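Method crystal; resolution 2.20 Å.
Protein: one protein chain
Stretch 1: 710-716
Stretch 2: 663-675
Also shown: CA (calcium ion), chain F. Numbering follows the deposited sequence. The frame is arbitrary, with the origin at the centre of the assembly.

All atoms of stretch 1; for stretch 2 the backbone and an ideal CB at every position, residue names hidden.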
# COMPACT_ATOMS: atom_id res chain seq x y z
N THR A 710 13.19 24.57 -41.14
CA THR A 710 12.03 23.85 -41.64
C THR A 710 12.34 22.36 -41.67
O THR A 710 13.46 21.96 -42.00
CB THR A 710 11.52 24.44 -42.97
OG1 THR A 710 12.43 24.10 -44.01
CG2 THR A 710 11.32 25.94 -42.93
N PHE A 711 11.35 21.54 -41.31
CA PHE A 711 11.53 20.11 -41.23
C PHE A 711 10.36 19.41 -41.92
O PHE A 711 9.22 19.86 -41.85
CB PHE A 711 11.72 19.65 -39.78
CG PHE A 711 13.06 19.99 -39.17
CD1 PHE A 711 13.26 21.20 -38.52
CD2 PHE A 711 14.13 19.11 -39.27
CE1 PHE A 711 14.49 21.52 -37.97
CE2 PHE A 711 15.37 19.43 -38.73
CZ PHE A 711 15.55 20.64 -38.08
N ASN A 712 10.66 18.28 -42.57
CA ASN A 712 9.63 17.58 -43.32
C ASN A 712 9.36 16.23 -42.67
O ASN A 712 10.29 15.51 -42.30
CB ASN A 712 9.92 17.55 -44.82
CG ASN A 712 8.87 16.78 -45.60
OD1 ASN A 712 7.93 17.37 -46.13
ND2 ASN A 712 8.99 15.46 -45.63
N LEU A 713 8.07 15.90 -42.58
CA LEU A 713 7.55 14.71 -41.92
C LEU A 713 6.72 13.93 -42.94
O LEU A 713 5.68 14.41 -43.38
CB LEU A 713 6.72 15.24 -40.76
CG LEU A 713 6.01 14.23 -39.86
CD1 LEU A 713 7.01 13.37 -39.10
CD2 LEU A 713 5.09 14.96 -38.90
N SER A 714 7.16 12.72 -43.31
CA SER A 714 6.83 12.21 -44.63
C SER A 714 6.03 10.90 -44.66
O SER A 714 5.35 10.64 -45.65
CB SER A 714 8.05 12.13 -45.52
OG SER A 714 8.80 10.95 -45.25
N ASP A 715 6.15 10.06 -43.63
CA ASP A 715 5.69 8.67 -43.70
C ASP A 715 6.13 8.02 -45.01
O ASP A 715 7.31 8.09 -45.37
CB ASP A 715 4.22 8.49 -43.27
CG ASP A 715 3.13 8.79 -44.30
OD1 ASP A 715 3.43 8.79 -45.50
OD2 ASP A 715 1.97 8.98 -43.88
N ASP A 716 5.19 7.38 -45.72
CA ASP A 716 5.50 6.68 -46.96
C ASP A 716 5.11 7.52 -48.17
O ASP A 716 5.80 7.48 -49.19
CB ASP A 716 4.84 5.30 -47.00
CG ASP A 716 5.77 4.15 -46.66
OD1 ASP A 716 7.00 4.32 -46.80
OD2 ASP A 716 5.26 3.08 -46.26
N UNK A 663 4.87 16.32 -30.33
CA UNK A 663 5.30 17.32 -31.30
C UNK A 663 4.71 17.03 -32.68
O UNK A 663 4.51 17.95 -33.47
CB UNK A 663 6.83 17.37 -31.38
N UNK A 664 4.43 15.75 -32.96
CA UNK A 664 4.02 15.30 -34.28
C UNK A 664 3.26 13.99 -34.16
O UNK A 664 3.58 13.15 -33.31
CB UNK A 664 5.23 15.14 -35.20
N UNK A 665 2.27 13.80 -35.04
CA UNK A 665 1.34 12.69 -34.94
C UNK A 665 0.93 12.20 -36.33
O UNK A 665 0.71 13.00 -37.23
CB UNK A 665 0.11 13.10 -34.13
N UNK A 666 0.80 10.88 -36.46
CA UNK A 666 0.29 10.26 -37.68
C UNK A 666 -0.92 9.39 -37.35
O UNK A 666 -0.79 8.38 -36.65
CB UNK A 666 1.38 9.43 -38.36
N UNK A 667 -2.08 9.75 -37.91
CA UNK A 667 -3.36 9.15 -37.55
C UNK A 667 -3.47 7.69 -37.98
O UNK A 667 -4.47 7.04 -37.66
CB UNK A 667 -4.50 9.95 -38.17
N UNK A 668 -2.45 7.15 -38.66
CA UNK A 668 -2.49 5.75 -39.08
C UNK A 668 -1.37 4.97 -38.40
O UNK A 668 -1.29 3.75 -38.54
CB UNK A 668 -2.37 5.64 -40.60
N UNK A 669 -0.52 5.68 -37.66
CA UNK A 669 0.56 5.06 -36.91
C UNK A 669 1.65 4.50 -37.81
O UNK A 669 2.31 3.52 -37.45
CB UNK A 669 0.00 3.95 -36.02
N UNK A 670 1.83 5.13 -38.98
CA UNK A 670 2.91 4.79 -39.90
C UNK A 670 4.23 5.22 -39.28
O UNK A 670 4.26 6.18 -38.50
CB UNK A 670 2.71 5.45 -41.27
N UNK A 671 5.30 4.50 -39.62
CA UNK A 671 6.66 4.95 -39.33
C UNK A 671 6.88 6.31 -40.00
O UNK A 671 6.48 6.52 -41.14
CB UNK A 671 7.69 3.93 -39.81
N UNK A 672 7.49 7.25 -39.26
CA UNK A 672 7.70 8.60 -39.76
C UNK A 672 9.19 8.85 -39.98
O UNK A 672 10.03 8.21 -39.33
CB UNK A 672 7.12 9.63 -38.79
N UNK A 673 9.49 9.78 -40.89
CA UNK A 673 10.84 10.29 -41.10
C UNK A 673 10.79 11.81 -41.00
O UNK A 673 9.87 12.43 -41.51
CB UNK A 673 11.40 9.84 -42.45
N UNK A 674 11.77 12.39 -40.29
CA UNK A 674 11.96 13.84 -40.27
C UNK A 674 13.30 14.14 -40.95
O UNK A 674 14.35 13.65 -40.54
CB UNK A 674 11.92 14.39 -38.84
N UNK A 675 13.22 14.93 -42.02
CA UNK A 675 14.38 15.43 -42.73
C UNK A 675 14.39 16.95 -42.62
O UNK A 675 13.34 17.58 -42.54
CB UNK A 675 14.37 14.98 -44.19
CA CA F . 0.06 8.22 -42.77

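Position 663 has nothing of the strand 710-713 or its following loop near its ideal CB, so the contact leaves it free; it is Asp-663. At 664 the CB points toward stretch 1 and lies 3.7 Å from Leu-713 CD2, which asks for an apolar or aromatic side chain. Tyr-664 answers, its own CB 3.7 Å from Leu-713 CD2 and its ring lying oblique to Leu-713 CD1. Position 665 points away and is unconstrained here; it is Tyr-665.

Next comes the calcium ion, to which Asp-715 OD2 is bound at 2.3 Å. A single carboxylate leaves the ion wanting more oxygen ligands, and 666 points toward stretch 1 from the start of a tight turn: Asp, Asn or Glu would suit. It is Asp-666, whose OD1 binds CA at 2.5 Å while its OD2 accepts a 2.6 Å hydrogen bond from the N of 670. Position 667 is out of reach and open to many residues; it is Phe-667. At 668 the CB points toward stretch 1, and the ideal CB is 4.2 Å from the calcium ion, nearer than at 666, so Asp or Glu would suit; Glu-668 reaches in with OE1, 2.7 Å from CA. Position 669, with phi 70° and psi 30°, favours glycine, and Gly-669 closes the type I turn, its N bonded to Asp-666 O at 2.9 Å.

At 670 the ideal CB stands 3.9 Å from Asp-715 CB, facing the same ion, so a short acid fits. Asp-670 OD2 binds CA at 2.2 Å and lies 3.4 Å from Asp-715 OD2; the shared metal lets these like charges sit together. Position 671 contributes mainly backbone, its O 3.4 Å from Asp-715 CA; small or polar residues would do, and it is Ala-671.

The ideal CB at 672 is 3.8 Å from Leu-713 CD1, calling for an aliphatic. Leu-672 also brings CD1 to 3.6 Å from Asp-715 CB. At 673 the CB points sideways, 4.0 Å from Ser-714 OG, so polar or beta-branched residues suit; Thr-673 lends its O to Ser-714 N at 3.3 Å.

Antiparallel pairing puts 674 opposite Leu-713, on the same sheet face, with Phe-711 CD2 5.2 Å from the ideal CB: Val, Ile or Leu. Ile-674 packs CG1 3.7 Å from Leu-713 CD1 and CG2 3.8 Å from Phe-711 CD2. Position 675 pairs with Asn-712 on the other face, where polar, strand-favouring residues suit. In Thr-675, N donates to Asn-712 O at 3.0 Å and O accepts from Asn-712 N at 2.8 Å, while OG1 approaches Asn-712 CB at 3.9 Å.

Stretch 2 (663-675) DYYDFEGDALTIT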
# COMPACT_ATOMS: atom_id res chain seq x y z
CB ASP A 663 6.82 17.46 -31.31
CG ASP A 663 7.40 17.80 -29.95
OD1 ASP A 663 7.13 18.91 -29.45
OD2 ASP A 663 8.12 16.94 -29.39
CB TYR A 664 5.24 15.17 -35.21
CG TYR A 664 6.25 14.12 -34.82
CD1 TYR A 664 6.07 12.79 -35.18
CD2 TYR A 664 7.38 14.45 -34.08
CE1 TYR A 664 6.98 11.82 -34.81
CE2 TYR A 664 8.30 13.48 -33.70
CZ TYR A 664 8.10 12.16 -34.07
OH TYR A 664 8.99 11.18 -33.71
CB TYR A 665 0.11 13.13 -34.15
CG TYR A 665 -0.77 12.01 -33.64
CD1 TYR A 665 -0.27 11.02 -32.82
CD2 TYR A 665 -2.12 11.98 -33.96
CE1 TYR A 665 -1.08 10.00 -32.34
CE2 TYR A 665 -2.95 10.97 -33.48
CZ TYR A 665 -2.42 9.98 -32.67
OH TYR A 665 -3.23 8.99 -32.19
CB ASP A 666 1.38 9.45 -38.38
CG ASP A 666 0.86 8.72 -39.61
OD1 ASP A 666 0.50 9.40 -40.59
OD2 ASP A 666 0.80 7.47 -39.57
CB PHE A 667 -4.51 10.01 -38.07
CG PHE A 667 -4.73 11.27 -37.27
CD1 PHE A 667 -5.56 11.28 -36.16
CD2 PHE A 667 -4.10 12.45 -37.62
CE1 PHE A 667 -5.76 12.44 -35.42
CE2 PHE A 667 -4.29 13.61 -36.89
CZ PHE A 667 -5.13 13.60 -35.79
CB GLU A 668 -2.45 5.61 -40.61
CG GLU A 668 -3.59 6.30 -41.33
CD GLU A 668 -3.44 7.81 -41.46
OE1 GLU A 668 -2.30 8.29 -41.37
OE2 GLU A 668 -4.47 8.50 -41.63
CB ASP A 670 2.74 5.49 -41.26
CG ASP A 670 1.41 5.20 -41.95
OD1 ASP A 670 1.00 4.02 -41.95
OD2 ASP A 670 0.81 6.16 -42.48
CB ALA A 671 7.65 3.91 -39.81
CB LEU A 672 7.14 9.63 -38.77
CG LEU A 672 5.62 9.71 -38.62
CD1 LEU A 672 4.89 9.22 -39.86
CD2 LEU A 672 5.15 8.97 -37.38
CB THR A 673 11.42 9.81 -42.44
OG1 THR A 673 11.32 8.39 -42.52
CG2 THR A 673 12.85 10.23 -42.66
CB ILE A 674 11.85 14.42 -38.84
CG1 ILE A 674 10.54 14.02 -38.17
CG2 ILE A 674 12.03 15.94 -38.86
CD1 ILE A 674 10.32 14.64 -36.81
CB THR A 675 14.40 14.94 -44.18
OG1 THR A 675 13.18 15.41 -44.77
CG2 THR A 675 14.46 13.43 -44.31
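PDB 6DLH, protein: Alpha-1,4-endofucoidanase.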